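Local coordinates for DNA repair protein RAD7 (Saccharomyces cerevisiae, PDB 5ZB2), which acts in the global genome repair complex, which promotes nucleotide excision repair of damage in nontranscribing DNA, and binds Elongin-C (Elc1), at residues N36-V41 / L68-K73; N49-A54 / R78-D83; R61-H66 / S85-D90. One frame throughout, in Å; residues are numbered along the deposited sequence.

Contact 1. Residues N36-V41 / L68-K73; sequences NKLRDV and LQLFLK
Arg39, near the end of the long helix 8-41, turns its guanidinium edge-on to the backbone of the short 3-10 turn and loop at 68-73, and hydrogen bonds form the polar half of this contact. Arg39 NH1 donates to Leu72 O at 2.8 Å and to Leu70 O at 2.9 Å, both bonds fairly straight. Arg39 NH2 adds a longer, more bent bond to Leu72 O, so two nitrogens grip that one carbonyl end-on. The two acceptors are met differently: NH2 approaches Leu72 O nearly along the C=O axis, whereas NH1 stands above the carbonyl plane of Leu70. The arginine chain also passes close by this carbonyl, with Arg39 CD 3.4 Å from Leu70 O. On its own helix, Arg39 NH2 gives an almost linear bond (172°) to Asn36 OD1, 2.8 Å away. Since Asn36 OD1, Leu70 O and Leu72 O all lie close to the guanidinium plane, they hold the group against rotation.

Apolar packing continues beside this network. Leu38, its CG anti to the backbone N (chi1 175°), sends its side chain across that of Leu70 at about a right angle, the two CD2 atoms meeting at 3.9 Å. Trp23 and Ile16 of the second Rad7 subunit pack on Leu38 and Leu70, respectively.

A methionine in place of Arg39 would probably leave the carbonyls of Leu70 and Leu72 without these donors and set the Asn36 amide free to turn. Across the interface, the buried cation meets neutral carbonyl oxygens instead of a carboxylate; its charge is therefore likely to strengthen bonds that tie the N-terminal helix to the backbone just ahead of the first leucine-rich-repeat strand.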
loop_
_atom_site.group_PDB
_atom_site.type_symbol
_atom_site.label_atom_id
_atom_site.label_comp_id
_atom_site.label_asym_id
_atom_site.label_seq_id
_atom_site.Cartn_x
_atom_site.Cartn_y
_atom_site.Cartn_z
ATOM N N ASN A 36 -9.163 -9.570 16.665
ATOM C CA ASN A 36 -10.174 -10.154 17.541
ATOM C C ASN A 36 -10.605 -9.159 18.611
ATOM O O ASN A 36 -11.788 -9.086 18.963
ATOM C CB ASN A 36 -9.641 -11.431 18.193
ATOM C CG ASN A 36 -9.526 -12.586 17.217
ATOM O OD1 ASN A 36 -10.181 -12.606 16.175
ATOM N ND2 ASN A 36 -8.698 -13.564 17.562
ATOM N N LYS A 37 -9.658 -8.384 19.139
ATOM C CA LYS A 37 -9.992 -7.383 20.148
ATOM C C LYS A 37 -11.036 -6.406 19.623
ATOM O O LYS A 37 -12.026 -6.112 20.302
ATOM C CB LYS A 37 -8.729 -6.641 20.590
ATOM C CG LYS A 37 -8.952 -5.590 21.676
ATOM C CD LYS A 37 -9.445 -6.207 22.977
ATOM C CE LYS A 37 -9.587 -5.155 24.071
ATOM N NZ LYS A 37 -10.077 -5.742 25.353
ATOM N N LEU A 38 -10.835 -5.894 18.406
ATOM C CA LEU A 38 -11.810 -4.976 17.821
ATOM C C LEU A 38 -13.191 -5.619 17.743
ATOM O O LEU A 38 -14.195 -5.016 18.139
ATOM C CB LEU A 38 -11.346 -4.533 16.433
ATOM C CG LEU A 38 -12.324 -3.668 15.633
ATOM C CD1 LEU A 38 -12.668 -2.404 16.390
ATOM C CD2 LEU A 38 -11.745 -3.332 14.266
ATOM N N ARG A 39 -13.260 -6.849 17.229
ATOM C CA ARG A 39 -14.547 -7.528 17.117
ATOM C C ARG A 39 -15.146 -7.808 18.490
ATOM O O ARG A 39 -16.355 -7.642 18.693
ATOM C CB ARG A 39 -14.389 -8.827 16.328
ATOM C CG ARG A 39 -14.150 -8.618 14.839
ATOM C CD ARG A 39 -14.026 -9.946 14.105
ATOM N NE ARG A 39 -12.734 -10.591 14.336
ATOM C CZ ARG A 39 -11.666 -10.457 13.552
ATOM N NH1 ARG A 39 -11.710 -9.697 12.465
ATOM N NH2 ARG A 39 -10.543 -11.090 13.857
ATOM N N ASP A 40 -14.320 -8.234 19.447
ATOM C CA ASP A 40 -14.834 -8.539 20.778
ATOM C C ASP A 40 -15.316 -7.278 21.485
ATOM O O ASP A 40 -16.319 -7.310 22.206
ATOM C CB ASP A 40 -13.761 -9.244 21.606
ATOM C CG ASP A 40 -13.439 -10.636 21.085
ATOM O OD1 ASP A 40 -14.330 -11.271 20.481
ATOM O OD2 ASP A 40 -12.295 -11.095 21.282
ATOM N N VAL A 41 -14.620 -6.156 21.286
ATOM C CA VAL A 41 -15.011 -4.905 21.936
ATOM C C VAL A 41 -16.389 -4.461 21.473
ATOM O O VAL A 41 -17.137 -3.837 22.236
ATOM C CB VAL A 41 -13.950 -3.815 21.674
ATOM C CG1 VAL A 41 -14.488 -2.427 22.010
ATOM C CG2 VAL A 41 -12.697 -4.092 22.491
ATOM N N LEU A 68 -13.294 -2.166 6.797
ATOM C CA LEU A 68 -12.721 -3.411 6.299
ATOM C C LEU A 68 -11.980 -4.171 7.389
ATOM O O LEU A 68 -11.869 -5.400 7.325
ATOM C CB LEU A 68 -11.770 -3.113 5.135
ATOM C CG LEU A 68 -10.961 -4.290 4.583
ATOM C CD1 LEU A 68 -11.887 -5.336 3.976
ATOM C CD2 LEU A 68 -9.948 -3.800 3.561
ATOM N N GLN A 69 -11.465 -3.460 8.392
ATOM C CA GLN A 69 -10.660 -4.095 9.427
ATOM C C GLN A 69 -11.468 -5.056 10.282
ATOM O O GLN A 69 -10.878 -5.906 10.957
ATOM C CB GLN A 69 -10.010 -3.022 10.303
ATOM C CG GLN A 69 -9.002 -2.171 9.547
ATOM C CD GLN A 69 -8.413 -1.073 10.400
ATOM O OE1 GLN A 69 -7.265 -1.155 10.835
ATOM N NE2 GLN A 69 -9.201 -0.040 10.650
ATOM N N LEU A 70 -12.799 -4.944 10.265
ATOM C CA LEU A 70 -13.653 -5.896 10.969
ATOM C C LEU A 70 -13.531 -7.308 10.405
ATOM O O LEU A 70 -13.859 -8.278 11.100
ATOM C CB LEU A 70 -15.112 -5.433 10.890
ATOM C CG LEU A 70 -15.392 -4.040 11.464
ATOM C CD1 LEU A 70 -16.707 -3.477 10.939
ATOM C CD2 LEU A 70 -15.400 -4.090 12.983
ATOM N N PHE A 71 -13.065 -7.447 9.165
ATOM C CA PHE A 71 -13.059 -8.724 8.466
ATOM C C PHE A 71 -11.665 -9.325 8.336
ATOM O O PHE A 71 -11.492 -10.306 7.606
ATOM C CB PHE A 71 -13.677 -8.551 7.077
ATOM C CG PHE A 71 -15.050 -7.951 7.094
ATOM C CD1 PHE A 71 -15.221 -6.577 7.101
ATOM C CD2 PHE A 71 -16.173 -8.760 7.102
ATOM C CE1 PHE A 71 -16.484 -6.024 7.119
ATOM C CE2 PHE A 71 -17.439 -8.209 7.118
ATOM C CZ PHE A 71 -17.595 -6.843 7.126
ATOM N N LEU A 72 -10.669 -8.775 9.026
ATOM C CA LEU A 72 -9.287 -9.192 8.844
ATOM C C LEU A 72 -8.870 -10.208 9.902
ATOM O O LEU A 72 -9.334 -10.178 11.045
ATOM C CB LEU A 72 -8.345 -7.985 8.887
ATOM C CG LEU A 72 -8.534 -6.925 7.798
ATOM C CD1 LEU A 72 -7.518 -5.803 7.968
ATOM C CD2 LEU A 72 -8.428 -7.523 6.404
ATOM N N LYS A 73 -7.972 -11.109 9.501
ATOM C CA LYS A 73 -7.431 -12.148 10.376
ATOM C C LYS A 73 -8.546 -12.999 10.990
ATOM O O LYS A 73 -8.658 -13.146 12.208
ATOM C CB LYS A 73 -6.544 -11.531 11.463
ATOM C CG LYS A 73 -5.220 -10.955 10.955
ATOM C CD LYS A 73 -4.403 -11.965 10.145
ATOM C CE LYS A 73 -4.162 -13.266 10.900
ATOM N NZ LYS A 73 -3.443 -14.269 10.060
#

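Contact 2. Residues N49-A54 / R78-D83; sequences NLNNLA and RLTFSD
Asn51 uses both ends of its side-chain amide to read the backbone of strand 78-81. Asn51 OD1 accepts from Thr80 N at 2.9 Å, and Asn51 ND2 donates to Arg78 O at 3.0 Å. Both bonds are fairly straight (154° and 160°), and Arg78 O lies near the amide plane. The first torsion (chi1 -86°) places CG beside the residue's own backbone N. The amide itself lies between Arg78 O and Thr80 N, the C=O and N-H that flank Leu79, and Leu79 CD1 comes near its OD1. A neighbouring parallel strand would use just this pair of groups, so the asparagine occupies, in effect, the hydrogen-bonding positions a further parallel strand would take.

Water extends the polar link. One molecule sits 2.7 Å from Asn51 O and 2.9 Å from Thr80 O, but more acceptors surround it than it has protons, so these bonds are probably shared with others.

The apolar part is small. Ala54 CB points at the strand and touches the edge of the Phe81 ring, 3.7 Å from Phe81 CD1. Leu79 CG lies over one face of that ring, 4.0 Å above the plane and toward the rim.

The axes of helix 50-54 and strand 78-81 run almost parallel, 8° apart, with a closest approach of 7.9 Å. This is consistent with an N-terminal cap on a leucine-rich-repeat domain: 78-81 is the outermost strand at its end of the array, pairing through Leu79 and Phe81 with strand 104-108, while helix 50-59 lies beside it and packs Leu53 against Leu92 of the Elongin-C chain.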
loop_
_atom_site.group_PDB
_atom_site.type_symbol
_atom_site.label_atom_id
_atom_site.label_comp_id
_atom_site.label_asym_id
_atom_site.label_seq_id
_atom_site.Cartn_x
_atom_site.Cartn_y
_atom_site.Cartn_z
ATOM N N ASN A 49 -21.571 -14.972 10.868
ATOM C CA ASN A 49 -22.278 -13.713 10.683
ATOM C C ASN A 49 -21.452 -12.659 9.960
ATOM O O ASN A 49 -21.949 -11.546 9.749
ATOM C CB ASN A 49 -22.725 -13.158 12.041
ATOM C CG ASN A 49 -23.980 -13.828 12.560
ATOM O OD1 ASN A 49 -24.876 -14.171 11.789
ATOM N ND2 ASN A 49 -24.055 -14.011 13.873
ATOM N N LEU A 50 -20.212 -12.968 9.570
ATOM C CA LEU A 50 -19.374 -11.961 8.927
ATOM C C LEU A 50 -19.973 -11.508 7.601
ATOM O O LEU A 50 -19.928 -10.317 7.268
ATOM C CB LEU A 50 -17.958 -12.503 8.721
ATOM C CG LEU A 50 -17.055 -12.560 9.959
ATOM C CD1 LEU A 50 -15.691 -13.124 9.592
ATOM C CD2 LEU A 50 -16.896 -11.190 10.616
ATOM N N ASN A 51 -20.543 -12.436 6.831
ATOM C CA ASN A 51 -21.163 -12.055 5.566
ATOM C C ASN A 51 -22.407 -11.208 5.795
ATOM O O ASN A 51 -22.679 -10.275 5.031
ATOM C CB ASN A 51 -21.502 -13.297 4.748
ATOM C CG ASN A 51 -20.336 -13.776 3.914
ATOM O OD1 ASN A 51 -19.736 -13.003 3.169
ATOM N ND2 ASN A 51 -20.002 -15.053 4.041
ATOM N N ASN A 52 -23.178 -11.520 6.840
ATOM C CA ASN A 52 -24.321 -10.681 7.186
ATOM C C ASN A 52 -23.867 -9.279 7.560
ATOM O O ASN A 52 -24.508 -8.289 7.186
ATOM C CB ASN A 52 -25.114 -11.314 8.330
ATOM C CG ASN A 52 -25.830 -12.586 7.910
ATOM O OD1 ASN A 52 -25.672 -13.638 8.531
ATOM N ND2 ASN A 52 -26.625 -12.493 6.851
ATOM N N LEU A 53 -22.757 -9.172 8.293
ATOM C CA LEU A 53 -22.218 -7.860 8.629
ATOM C C LEU A 53 -21.806 -7.107 7.370
ATOM O O LEU A 53 -22.138 -5.929 7.201
ATOM C CB LEU A 53 -21.035 -8.018 9.586
ATOM C CG LEU A 53 -20.266 -6.747 9.959
ATOM C CD1 LEU A 53 -21.180 -5.703 10.585
ATOM C CD2 LEU A 53 -19.123 -7.090 10.903
ATOM N N ALA A 54 -21.098 -7.784 6.463
ATOM C CA ALA A 54 -20.703 -7.155 5.208
ATOM C C ALA A 54 -21.919 -6.656 4.439
ATOM O O ALA A 54 -21.888 -5.567 3.852
ATOM C CB ALA A 54 -19.899 -8.142 4.360
ATOM N N ARG A 78 -15.436 -18.202 2.703
ATOM C CA ARG A 78 -16.245 -17.611 1.645
ATOM C C ARG A 78 -16.684 -16.223 2.088
ATOM O O ARG A 78 -17.409 -16.084 3.078
ATOM C CB ARG A 78 -17.457 -18.488 1.331
ATOM C CG ARG A 78 -17.095 -19.916 0.935
ATOM C CD ARG A 78 -18.334 -20.763 0.693
ATOM N NE ARG A 78 -19.169 -20.869 1.887
ATOM C CZ ARG A 78 -20.348 -21.485 1.929
ATOM N NH1 ARG A 78 -20.845 -22.056 0.840
ATOM N NH2 ARG A 78 -21.032 -21.528 3.064
ATOM N N LEU A 79 -16.242 -15.203 1.357
ATOM C CA LEU A 79 -16.548 -13.814 1.672
ATOM C C LEU A 79 -17.201 -13.150 0.468
ATOM O O LEU A 79 -16.727 -13.302 -0.664
ATOM C CB LEU A 79 -15.280 -13.047 2.073
ATOM C CG LEU A 79 -15.465 -11.555 2.361
ATOM C CD1 LEU A 79 -16.397 -11.334 3.546
ATOM C CD2 LEU A 79 -14.115 -10.889 2.601
ATOM N N THR A 80 -18.278 -12.408 0.723
ATOM C CA THR A 80 -18.981 -11.638 -0.295
ATOM C C THR A 80 -19.077 -10.190 0.165
ATOM O O THR A 80 -19.517 -9.922 1.286
ATOM C CB THR A 80 -20.389 -12.202 -0.550
ATOM O OG1 THR A 80 -20.287 -13.527 -1.079
ATOM C CG2 THR A 80 -21.171 -11.329 -1.530
ATOM N N PHE A 81 -18.654 -9.266 -0.702
ATOM C CA PHE A 81 -18.810 -7.826 -0.493
ATOM C C PHE A 81 -19.732 -7.304 -1.587
ATOM O O PHE A 81 -19.373 -7.334 -2.769
ATOM C CB PHE A 81 -17.462 -7.097 -0.540
ATOM C CG PHE A 81 -16.631 -7.217 0.716
ATOM C CD1 PHE A 81 -17.177 -7.652 1.914
ATOM C CD2 PHE A 81 -15.290 -6.859 0.692
ATOM C CE1 PHE A 81 -16.397 -7.740 3.057
ATOM C CE2 PHE A 81 -14.510 -6.944 1.829
ATOM C CZ PHE A 81 -15.063 -7.386 3.013
ATOM N N SER A 82 -20.912 -6.815 -1.196
ATOM C CA SER A 82 -21.917 -6.405 -2.171
ATOM C C SER A 82 -21.641 -5.031 -2.775
ATOM O O SER A 82 -22.140 -4.743 -3.869
ATOM C CB SER A 82 -23.306 -6.410 -1.526
ATOM O OG SER A 82 -23.680 -7.725 -1.149
ATOM N N ASP A 83 -20.868 -4.180 -2.103
ATOM C CA ASP A 83 -20.522 -2.869 -2.662
ATOM C C ASP A 83 -19.141 -2.490 -2.136
ATOM O O ASP A 83 -19.022 -2.028 -0.998
ATOM C CB ASP A 83 -21.561 -1.818 -2.295
ATOM C CG ASP A 83 -21.262 -0.456 -2.912
ATOM O OD1 ASP A 83 -20.098 -0.204 -3.291
ATOM O OD2 ASP A 83 -22.192 0.370 -3.010
HETATM O O HOH W 1 -22.085 -10.527 2.400
#

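Contact 3. Residues R61-H66 / S85-D90; sequences RALNDH and SKISFD. With 9FO (3,6,9,12,15,18,21,24,27,30,33,36,39,42,45,48,51,54,57-nonadecaoxanonapentacontane-1,59-diol), chain K.
Asp65 meets Ser88 with both carboxylate oxygens. Asp65 OD2 accepts from Ser88 OG at 2.6 Å through its syn lone pair. Asp65 OD1 takes the N-H of Ser88 N at 3.1 Å, also on the syn side but 27° out of the carboxylate plane. Ser88 is the N-cap residue of helix 89-98, and its OG, having given its proton to Asp65, takes the N-H of Gly91 and, weakly, that of Asp90. Asp65 thus positions the capping hydroxyl from the facing loop.

In the leucine-rich-repeat scheme, 85-88 belongs to the connection that leads from strand 78-81 to this helix. At the other end of the contact, a Schellman motif closes helix 50-59, with Arg61 as its C-prime residue. Arg61 O accepts in plane from Lys86 NZ at 3.0 Å, at the end of an extended lysine chain. Lys86 NZ also lies over the like-charged Arg61 guanidinium, but that side chain is poorly ordered and little should rest on its position. Two waters serve the backbone between these ends. One donates to Leu63 O and accepts from Lys86 N. The other accepts from Asp65 N and donates to Lys86 O. Asn64 OD1 turns back to its own loop, accepting from Thr67 N. On the buried side, Leu63 CD2 packs on Ile87 CD1 at 3.9 Å. A carbon of the bound polyethylene glycol comes against Asp65 OD2.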
loop_
_atom_site.group_PDB
_atom_site.type_symbol
_atom_site.label_atom_id
_atom_site.label_comp_id
_atom_site.label_asym_id
_atom_site.label_seq_id
_atom_site.Cartn_x
_atom_site.Cartn_y
_atom_site.Cartn_z
ATOM N N ARG A 61 -23.621 1.782 2.254
ATOM C CA ARG A 61 -22.444 2.423 1.662
ATOM C C ARG A 61 -21.371 2.668 2.720
ATOM O O ARG A 61 -20.641 3.662 2.680
ATOM C CB ARG A 61 -22.823 3.732 0.965
ATOM C CG ARG A 61 -23.773 3.559 -0.208
ATOM C CD ARG A 61 -24.234 4.898 -0.774
ATOM N NE ARG A 61 -23.162 5.645 -1.438
ATOM C CZ ARG A 61 -22.472 6.646 -0.891
ATOM N NH1 ARG A 61 -22.716 7.050 0.348
ATOM N NH2 ARG A 61 -21.525 7.251 -1.595
ATOM N N ALA A 62 -21.272 1.744 3.675
ATOM C CA ALA A 62 -20.385 1.893 4.820
ATOM C C ALA A 62 -19.206 0.931 4.781
ATOM O O ALA A 62 -18.469 0.833 5.766
ATOM C CB ALA A 62 -21.168 1.703 6.121
ATOM N N LEU A 63 -19.015 0.211 3.680
ATOM C CA LEU A 63 -17.852 -0.651 3.522
ATOM C C LEU A 63 -16.719 0.163 2.906
ATOM O O LEU A 63 -16.860 0.698 1.799
ATOM C CB LEU A 63 -18.190 -1.864 2.660
ATOM C CG LEU A 63 -17.163 -2.999 2.655
ATOM C CD1 LEU A 63 -16.982 -3.606 4.043
ATOM C CD2 LEU A 63 -17.569 -4.076 1.660
ATOM N N ASN A 64 -15.609 0.272 3.631
ATOM C CA ASN A 64 -14.472 1.067 3.188
ATOM C C ASN A 64 -13.224 0.535 3.885
ATOM O O ASN A 64 -13.273 -0.464 4.607
ATOM C CB ASN A 64 -14.712 2.557 3.462
ATOM C CG ASN A 64 -14.963 2.853 4.931
ATOM O OD1 ASN A 64 -14.301 2.302 5.812
ATOM N ND2 ASN A 64 -15.928 3.725 5.202
ATOM N N ASP A 65 -12.091 1.207 3.654
ATOM C CA ASP A 65 -10.831 0.726 4.220
ATOM C C ASP A 65 -10.867 0.721 5.743
ATOM O O ASP A 65 -10.173 -0.082 6.380
ATOM C CB ASP A 65 -9.663 1.584 3.736
ATOM C CG ASP A 65 -9.309 1.339 2.278
ATOM O OD1 ASP A 65 -9.899 0.429 1.652
ATOM O OD2 ASP A 65 -8.421 2.055 1.762
ATOM N N HIS A 66 -11.658 1.612 6.339
ATOM C CA HIS A 66 -11.751 1.699 7.792
ATOM C C HIS A 66 -12.511 0.502 8.356
ATOM O O HIS A 66 -11.984 -0.257 9.178
ATOM C CB HIS A 66 -12.429 3.022 8.169
ATOM C CG HIS A 66 -12.318 3.385 9.618
ATOM N ND1 HIS A 66 -11.109 3.561 10.254
ATOM C CD2 HIS A 66 -13.273 3.640 10.546
ATOM C CE1 HIS A 66 -11.321 3.891 11.516
ATOM N NE2 HIS A 66 -12.626 3.944 11.720
ATOM N N SER A 85 -17.224 -0.175 -3.647
ATOM C CA SER A 85 -16.848 1.038 -4.370
ATOM C C SER A 85 -15.815 1.861 -3.611
ATOM O O SER A 85 -14.899 2.430 -4.215
ATOM C CB SER A 85 -18.092 1.879 -4.660
ATOM O OG SER A 85 -18.899 1.258 -5.638
ATOM N N LYS A 86 -15.938 1.931 -2.285
ATOM C CA LYS A 86 -15.082 2.788 -1.474
ATOM C C LYS A 86 -13.802 2.104 -1.002
ATOM O O LYS A 86 -12.980 2.753 -0.344
ATOM C CB LYS A 86 -15.866 3.304 -0.262
ATOM C CG LYS A 86 -17.049 4.186 -0.633
ATOM C CD LYS A 86 -17.788 4.684 0.600
ATOM C CE LYS A 86 -18.929 5.617 0.226
ATOM N NZ LYS A 86 -19.605 6.185 1.426
ATOM N N ILE A 87 -13.608 0.824 -1.312
ATOM C CA ILE A 87 -12.386 0.118 -0.933
ATOM C C ILE A 87 -11.283 0.469 -1.922
ATOM O O ILE A 87 -11.444 0.302 -3.136
ATOM C CB ILE A 87 -12.628 -1.400 -0.887
ATOM C CG1 ILE A 87 -13.610 -1.743 0.240
ATOM C CG2 ILE A 87 -11.303 -2.170 -0.715
ATOM C CD1 ILE A 87 -14.104 -3.183 0.209
ATOM N N SER A 88 -10.149 0.934 -1.405
ATOM C CA SER A 88 -9.048 1.358 -2.256
ATOM C C SER A 88 -8.217 0.158 -2.695
ATOM O O SER A 88 -8.405 -0.969 -2.231
ATOM C CB SER A 88 -8.153 2.359 -1.525
ATOM O OG SER A 88 -7.342 1.695 -0.572
ATOM N N PHE A 89 -7.269 0.414 -3.600
ATOM C CA PHE A 89 -6.380 -0.655 -4.043
ATOM C C PHE A 89 -5.562 -1.204 -2.884
ATOM O O PHE A 89 -5.249 -2.400 -2.859
ATOM C CB PHE A 89 -5.467 -0.160 -5.168
ATOM C CG PHE A 89 -4.367 0.757 -4.711
ATOM C CD1 PHE A 89 -4.627 2.083 -4.417
ATOM C CD2 PHE A 89 -3.065 0.293 -4.600
ATOM C CE1 PHE A 89 -3.612 2.929 -4.004
ATOM C CE2 PHE A 89 -2.046 1.135 -4.186
ATOM C CZ PHE A 89 -2.322 2.454 -3.887
ATOM N N ASP A 90 -5.220 -0.355 -1.908
ATOM C CA ASP A 90 -4.522 -0.838 -0.722
ATOM C C ASP A 90 -5.442 -1.684 0.150
ATOM O O ASP A 90 -4.997 -2.655 0.773
ATOM C CB ASP A 90 -3.956 0.337 0.081
ATOM C CG ASP A 90 -2.633 0.844 -0.470
ATOM O OD1 ASP A 90 -1.951 0.086 -1.192
ATOM O OD2 ASP A 90 -2.265 1.999 -0.164
HETATM O OAA 9FO K . 8.843 -7.813 0.829
HETATM C CAB 9FO K . 7.872 -7.770 1.837
HETATM C CAC 9FO K . 8.382 -6.925 3.003
HETATM O OAD 9FO K . 7.659 -7.221 4.164
HETATM C CAE 9FO K . 6.377 -6.668 4.219
HETATM C CAF 9FO K . 5.570 -7.374 5.308
HETATM O OAG 9FO K . 4.212 -7.340 4.979
HETATM C CAH 9FO K . 3.827 -8.291 4.028
HETATM C CAI 9FO K . 2.841 -7.641 3.067
HETATM O OAJ 9FO K . 3.570 -6.970 2.082
HETATM C CAK 9FO K . 3.021 -5.748 1.683
HETATM C CAL 9FO K . 4.066 -4.963 0.897
HETATM O OAM 9FO K . 4.075 -3.631 1.328
HETATM C CAN 9FO K . 5.348 -3.058 1.370
HETATM C CAO 9FO K . 6.061 -3.518 2.633
HETATM O OAP 9FO K . 6.386 -2.408 3.420
HETATM C CAQ 9FO K . 6.848 -2.741 4.695
HETATM C CAR 9FO K . 5.658 -3.087 5.579
HETATM O OAS 9FO K . 6.035 -3.082 6.923
HETATM C CAT 9FO K . 5.375 -4.041 7.700
HETATM C CAU 9FO K . 3.873 -3.763 7.769
HETATM O OAV 9FO K . 3.177 -4.883 7.305
HETATM C CAW 9FO K . 1.798 -4.686 7.173
HETATM C CAX 9FO K . 1.166 -5.939 6.569
HETATM O OAY 9FO K . 0.932 -5.756 5.201
HETATM C CAZ 9FO K . -0.187 -4.973 4.892
HETATM C CBA 9FO K . -0.480 -5.078 3.398
HETATM O OBB 9FO K . -0.511 -3.810 2.811
HETATM C CBC 9FO K . 0.691 -3.380 2.236
HETATM C CBD 9FO K . 0.418 -2.107 1.443
HETATM O OBE 9FO K . 0.412 -1.018 2.316
HETATM C CBF 9FO K . -0.635 -0.129 2.074
HETATM C CBG 9FO K . -0.509 1.067 3.010
HETATM O OBH 9FO K . 0.323 0.723 4.087
HETATM C CBI 9FO K . 0.082 1.439 5.268
HETATM C CBJ 9FO K . 0.586 0.643 6.470
HETATM O OBK 9FO K . -0.352 0.751 7.507
HETATM C CBL 9FO K . -0.626 -0.439 8.195
HETATM C CBM 9FO K . -2.000 -0.331 8.848
HETATM O OBN 9FO K . -2.392 -1.585 9.326
HETATM C CBO 9FO K . -3.168 -2.336 8.436
HETATM C CBP 9FO K . -4.626 -1.878 8.478
HETATM O OBQ 9FO K . -5.199 -2.154 7.231
HETATM C CBR 9FO K . -6.272 -1.343 6.845
HETATM C CBS 9FO K . -6.307 -1.348 5.320
HETATM O OBT 9FO K . -6.462 -0.035 4.864
HETATM C CBU 9FO K . -5.849 0.228 3.634
HETATM C CBV 9FO K . -5.628 1.730 3.511
HETATM O OBW 9FO K . -4.409 2.051 4.114
HETATM C CBX 9FO K . -4.113 3.418 4.108
HETATM C CBY 9FO K . -3.000 3.706 5.113
HETATM O OBZ 9FO K . -3.249 3.037 6.317
HETATM C CCA 9FO K . -3.177 3.863 7.446
HETATM C CCB 9FO K . -3.098 3.000 8.703
HETATM O OCC 9FO K . -4.363 2.673 9.205
HETATM C CCD 9FO K . -5.185 1.894 8.384
HETATM C CCE 9FO K . -6.098 2.841 7.609
HETATM O OCF 9FO K . -7.436 2.443 7.709
HETATM C CCG 9FO K . -8.278 3.010 6.743
HETATM C CCH 9FO K . -8.056 4.520 6.637
HETATM O OCI 9FO K . -9.194 5.128 6.093
HETATM O O HOH W 2 -17.744 0.350 -0.654
HETATM O O HOH W 3 -11.731 3.469 1.958
#

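How the contacts relate
All three contacts belong to the N-terminal end of the leucine-rich-repeat domain, and their segments alternate along the chain. Contact 1 is the buried one; contacts 2 and 3 are partly buried, and waters bridge their backbones. Contacts 1 and 3 both draw on the loop between helix 50-59 and strand 78-81 and touch the second Rad7 subunit, and contacts 1 and 2 both reach Elongin-C. A common apolar core joins them: Phe71 packs on Leu53, Ala54 and Leu63, and Phe81 on Leu63 and Ile87. Each contact has its own means of binding backbone: a cationic guanidinium in contact 1, a neutral amide in contact 2, a carboxylate with a lysine in contact 3.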